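Long-range contacts in reticulocyte-binding protein 2a (Plasmodium vivax, PDB 4Z8N), which probably binds the surface of red blood cells during parasite invasion, the piece described here being its alpha-helical erythrocyte-binding domain: residues 59-63 with 122-126; 159-165 with 229-233. One frame throughout, in Å; residues are numbered along the deposited sequence.

Interaction 1. Residues 59-63 with 122-126; sequences LMSSI and YTDRM
Tyr122 lays one face of its ring against Ile63. CG1 of Ile63 sits 3.8 Å from the centroid of the Tyr122 ring and 5° off the ring normal, a CH-pi contact. Both segments are regular alpha helix, within helices 42-69 and 119-136. They run antiparallel, with 167° between their directions and 11.5 Å between their axes at closest approach. The spacing is wide; the large Tyr122, Arg125 and Met126 side chains reach across it to Leu59 and Ile63. The nearest CA atoms are those of Leu59 and Tyr122, 7.6 Å apart. Leu59 (chi1 t, chi2 p) points across. Leu59 CD1 lies 3.8 Å from Tyr122 CD1, and Leu59 CD2 lies 3.6 Å from Met126 CG. Ile63 (m, t) places CD1 3.7 Å from Met126 CE. Met126 (m, t, t) is extended, so its methyl reaches this point. Arg125 (m, t, p) bends over the outer side, and Leu59 CD1 lies over a face of its guanidinium, 3.3 Å from Arg125 NH1. The Tyr122 hydroxyl is hydrogen-bonded to Gln66 OE1. This is antiparallel helix packing in the Rh5 coiled-coil family. The Tyr122 side chain is about 7 Å from that of Glu120, which is seen to bind calcium in a structure of this protein; no ion is bound to this chain in the model. The two segments are thus held by apolar and CH-pi contacts, with the charged Arg125 lying across the exposed side.

Interaction 2. Residues 159-165 with 229-233; sequences VERVKEV and KENVL
Val162 and Val232 form the apolar centre with Val159 and Leu233. With chi1 t in both Val159 and Val232, Val159 CG2 meets Val232 CG1 at 3.8 Å, and Val162 CG2 lies 4.2 Å from that same Val232 CG1. Leu233 (m, t) brings CD2 to 4.0 Å from Val162 CG2 and 4.1 Å from Val159 CG1. The backbones come close here: CA atoms are 5.7 Å apart for Val162 and Lys229, and 6.1 Å for Val159 and Leu233. Residues 229-233 are helical throughout. Residues 159-162 are helical too, and by Val165 the chain is extended (phi -120°, psi 144°). Tyr263 and Phe259 of helix 246-297 pack on Val162 and Val232 respectively. Further out, the extended Lys163 side chain sets CE 3.9 Å from Leu233 CD2. Lys229 has all four chi angles t and carries its amine to the end of helix 149-162. There Lys229 NZ donates to Val162 O at 2.9 Å and, weakly, to Val165 O at 3.1 Å. A lysine thus binds backbone carbonyls where the helix gives way to loop. The whole is a close antiparallel helix pair in the helical erythrocyte-binding domain.

How the interactions relate
Interactions 1 and 2 come in series along the chain: 59-63 pairs with 122-126 before 159-165 pairs with 229-233. Their centres are 29 Å apart and their nearest atoms about 17 Å, so they do not touch. Each centre is 18 Å from the centre of the chain. Interaction 1 joins helices 42-69 and 119-136. Interaction 2 joins helices 149-162 and 199-237. Helix 149-162 is the next helix after 119-136; the link between them, residues 137-148, contains the Cys142-Cys146 disulfide. All four segments belong to the Rh5 coiled-coil domain. The elongated, mostly helical scaffold is therefore held at these two places by separate helix pairs.

Interaction 1. Residues 59-63 with 122-126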
# COMPACT_ATOMS: atom_id res chain seq x y z
N LEU A 59 5.86 12.05 -15.93
CA LEU A 59 6.47 11.21 -14.90
C LEU A 59 5.60 9.99 -14.61
O LEU A 59 6.10 8.87 -14.53
CB LEU A 59 6.70 12.01 -13.62
CG LEU A 59 7.23 11.21 -12.42
CD1 LEU A 59 8.57 10.56 -12.75
CD2 LEU A 59 7.35 12.09 -11.19
N MET A 60 4.30 10.21 -14.46
CA MET A 60 3.35 9.13 -14.21
C MET A 60 3.35 8.13 -15.37
O MET A 60 3.27 6.92 -15.16
CB MET A 60 1.94 9.67 -13.99
CG MET A 60 0.89 8.59 -13.78
SD MET A 60 1.20 7.60 -12.30
CE MET A 60 0.46 8.63 -11.03
N SER A 61 3.45 8.65 -16.59
CA SER A 61 3.47 7.81 -17.78
C SER A 61 4.70 6.91 -17.79
O SER A 61 4.62 5.74 -18.15
CB SER A 61 3.42 8.67 -19.04
OG SER A 61 2.20 9.38 -19.12
N SER A 62 5.84 7.47 -17.40
CA SER A 62 7.09 6.71 -17.35
C SER A 62 7.03 5.61 -16.30
O SER A 62 7.52 4.50 -16.52
CB SER A 62 8.27 7.64 -17.08
OG SER A 62 8.42 8.59 -18.13
N ILE A 63 6.44 5.93 -15.15
CA ILE A 63 6.25 4.95 -14.09
C ILE A 63 5.30 3.85 -14.53
O ILE A 63 5.58 2.66 -14.37
CB ILE A 63 5.70 5.61 -12.81
CG1 ILE A 63 6.70 6.64 -12.27
CG2 ILE A 63 5.40 4.56 -11.75
CD1 ILE A 63 6.18 7.42 -11.07
N TYR A 122 12.95 8.56 -9.78
CA TYR A 122 11.55 8.94 -9.66
C TYR A 122 11.31 9.87 -8.47
O TYR A 122 10.65 10.91 -8.61
CB TYR A 122 10.67 7.70 -9.52
CG TYR A 122 10.56 6.89 -10.79
CD1 TYR A 122 10.76 7.48 -12.03
CD2 TYR A 122 10.25 5.53 -10.75
CE1 TYR A 122 10.66 6.74 -13.20
CE2 TYR A 122 10.16 4.79 -11.91
CZ TYR A 122 10.36 5.40 -13.13
OH TYR A 122 10.26 4.67 -14.29
N THR A 123 11.84 9.50 -7.31
CA THR A 123 11.71 10.30 -6.09
C THR A 123 12.33 11.69 -6.26
O THR A 123 11.78 12.68 -5.77
CB THR A 123 12.37 9.59 -4.90
OG1 THR A 123 11.77 8.30 -4.70
CG2 THR A 123 12.22 10.41 -3.62
N ASP A 124 13.47 11.75 -6.94
CA ASP A 124 14.16 13.01 -7.18
C ASP A 124 13.31 13.98 -7.99
O ASP A 124 13.24 15.17 -7.68
CB ASP A 124 15.49 12.77 -7.89
CG ASP A 124 16.53 12.13 -6.99
OD1 ASP A 124 16.20 11.83 -5.82
OD2 ASP A 124 17.67 11.91 -7.45
N ARG A 125 12.65 13.47 -9.02
CA ARG A 125 11.81 14.30 -9.88
C ARG A 125 10.57 14.79 -9.14
O ARG A 125 10.13 15.92 -9.34
CB ARG A 125 11.39 13.53 -11.13
CG ARG A 125 12.55 13.16 -12.03
CD ARG A 125 12.04 12.35 -13.20
NE ARG A 125 11.15 13.14 -14.05
CZ ARG A 125 10.43 12.64 -15.04
NH1 ARG A 125 10.48 11.34 -15.30
NH2 ARG A 125 9.65 13.43 -15.77
N MET A 126 10.01 13.93 -8.29
CA MET A 126 8.87 14.32 -7.47
C MET A 126 9.29 15.40 -6.48
O MET A 126 8.55 16.34 -6.22
CB MET A 126 8.30 13.11 -6.72
CG MET A 126 7.81 12.00 -7.63
SD MET A 126 7.45 10.46 -6.76
CE MET A 126 7.36 9.32 -8.13

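Interaction 2. Residues 159-165 with 229-233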
# COMPACT_ATOMS: atom_id res chain seq x y z
N VAL A 159 -11.38 16.12 7.28
CA VAL A 159 -11.88 15.60 8.56
C VAL A 159 -13.08 14.68 8.35
O VAL A 159 -13.13 13.58 8.89
CB VAL A 159 -12.25 16.75 9.52
CG1 VAL A 159 -13.17 16.27 10.62
CG2 VAL A 159 -11.00 17.39 10.11
N GLU A 160 -14.04 15.12 7.54
CA GLU A 160 -15.24 14.33 7.28
C GLU A 160 -14.91 13.02 6.56
O GLU A 160 -15.54 11.99 6.80
CB GLU A 160 -16.25 15.15 6.47
CG GLU A 160 -17.59 14.46 6.24
CD GLU A 160 -18.39 14.26 7.51
OE1 GLU A 160 -18.12 14.96 8.51
OE2 GLU A 160 -19.30 13.41 7.51
N ARG A 161 -13.91 13.07 5.69
CA ARG A 161 -13.52 11.88 4.93
C ARG A 161 -12.84 10.82 5.79
O ARG A 161 -13.12 9.64 5.64
CB ARG A 161 -12.60 12.28 3.77
CG ARG A 161 -13.34 12.93 2.62
CD ARG A 161 -12.40 13.40 1.53
NE ARG A 161 -13.12 13.96 0.39
CZ ARG A 161 -12.54 14.50 -0.67
NH1 ARG A 161 -11.22 14.55 -0.76
NH2 ARG A 161 -13.28 14.98 -1.66
N VAL A 162 -11.97 11.23 6.71
CA VAL A 162 -11.27 10.26 7.55
C VAL A 162 -12.19 9.68 8.63
O VAL A 162 -11.90 8.63 9.18
CB VAL A 162 -10.03 10.88 8.23
CG1 VAL A 162 -9.04 11.37 7.19
CG2 VAL A 162 -10.42 11.99 9.18
N LYS A 163 -13.30 10.36 8.90
CA LYS A 163 -14.27 9.88 9.88
C LYS A 163 -15.22 8.86 9.27
O LYS A 163 -15.97 8.20 9.99
CB LYS A 163 -15.08 11.04 10.46
CG LYS A 163 -14.31 11.95 11.40
CD LYS A 163 -15.22 13.05 11.94
CE LYS A 163 -14.48 13.95 12.92
NZ LYS A 163 -15.33 15.09 13.37
N GLU A 164 -15.19 8.73 7.95
CA GLU A 164 -16.12 7.85 7.26
C GLU A 164 -15.88 6.38 7.55
O GLU A 164 -16.81 5.58 7.54
CB GLU A 164 -16.06 8.10 5.75
CG GLU A 164 -16.84 9.33 5.30
CD GLU A 164 -16.67 9.62 3.83
OE1 GLU A 164 -16.89 10.78 3.42
OE2 GLU A 164 -16.32 8.69 3.07
N VAL A 165 -14.63 6.01 7.83
CA VAL A 165 -14.32 4.61 8.13
C VAL A 165 -13.71 4.45 9.53
O VAL A 165 -12.96 5.31 10.00
CB VAL A 165 -13.36 4.01 7.07
CG1 VAL A 165 -11.97 4.59 7.19
CG2 VAL A 165 -13.32 2.49 7.18
N LYS A 229 -4.93 10.00 9.58
CA LYS A 229 -6.21 10.36 10.17
C LYS A 229 -6.07 11.18 11.45
O LYS A 229 -6.69 12.23 11.60
CB LYS A 229 -7.04 9.10 10.46
CG LYS A 229 -8.33 9.38 11.22
CD LYS A 229 -9.26 8.17 11.24
CE LYS A 229 -10.53 8.48 12.02
NZ LYS A 229 -11.58 7.44 11.79
N GLU A 230 -5.24 10.70 12.37
CA GLU A 230 -5.05 11.38 13.65
C GLU A 230 -4.47 12.78 13.48
O GLU A 230 -4.84 13.70 14.21
CB GLU A 230 -4.16 10.55 14.58
CG GLU A 230 -4.84 9.32 15.14
CD GLU A 230 -3.93 8.52 16.06
OE1 GLU A 230 -2.73 8.86 16.15
OE2 GLU A 230 -4.41 7.56 16.69
N ASN A 231 -3.57 12.94 12.52
CA ASN A 231 -2.98 14.25 12.27
C ASN A 231 -3.99 15.21 11.66
O ASN A 231 -4.01 16.40 11.99
CB ASN A 231 -1.75 14.13 11.36
CG ASN A 231 -0.51 13.75 12.14
OD1 ASN A 231 0.04 14.55 12.89
ND2 ASN A 231 -0.05 12.51 11.95
N VAL A 232 -4.83 14.71 10.76
CA VAL A 232 -5.92 15.50 10.19
C VAL A 232 -6.84 15.97 11.31
O VAL A 232 -7.19 17.15 11.39
CB VAL A 232 -6.73 14.72 9.14
CG1 VAL A 232 -8.06 15.40 8.87
CG2 VAL A 232 -5.94 14.57 7.85
N LEU A 233 -7.21 15.04 12.18
CA LEU A 233 -8.08 15.35 13.31
C LEU A 233 -7.39 16.30 14.29
O LEU A 233 -8.05 17.12 14.93
CB LEU A 233 -8.50 14.07 14.03
CG LEU A 233 -9.39 13.12 13.22
CD1 LEU A 233 -9.82 11.93 14.07
CD2 LEU A 233 -10.60 13.87 12.68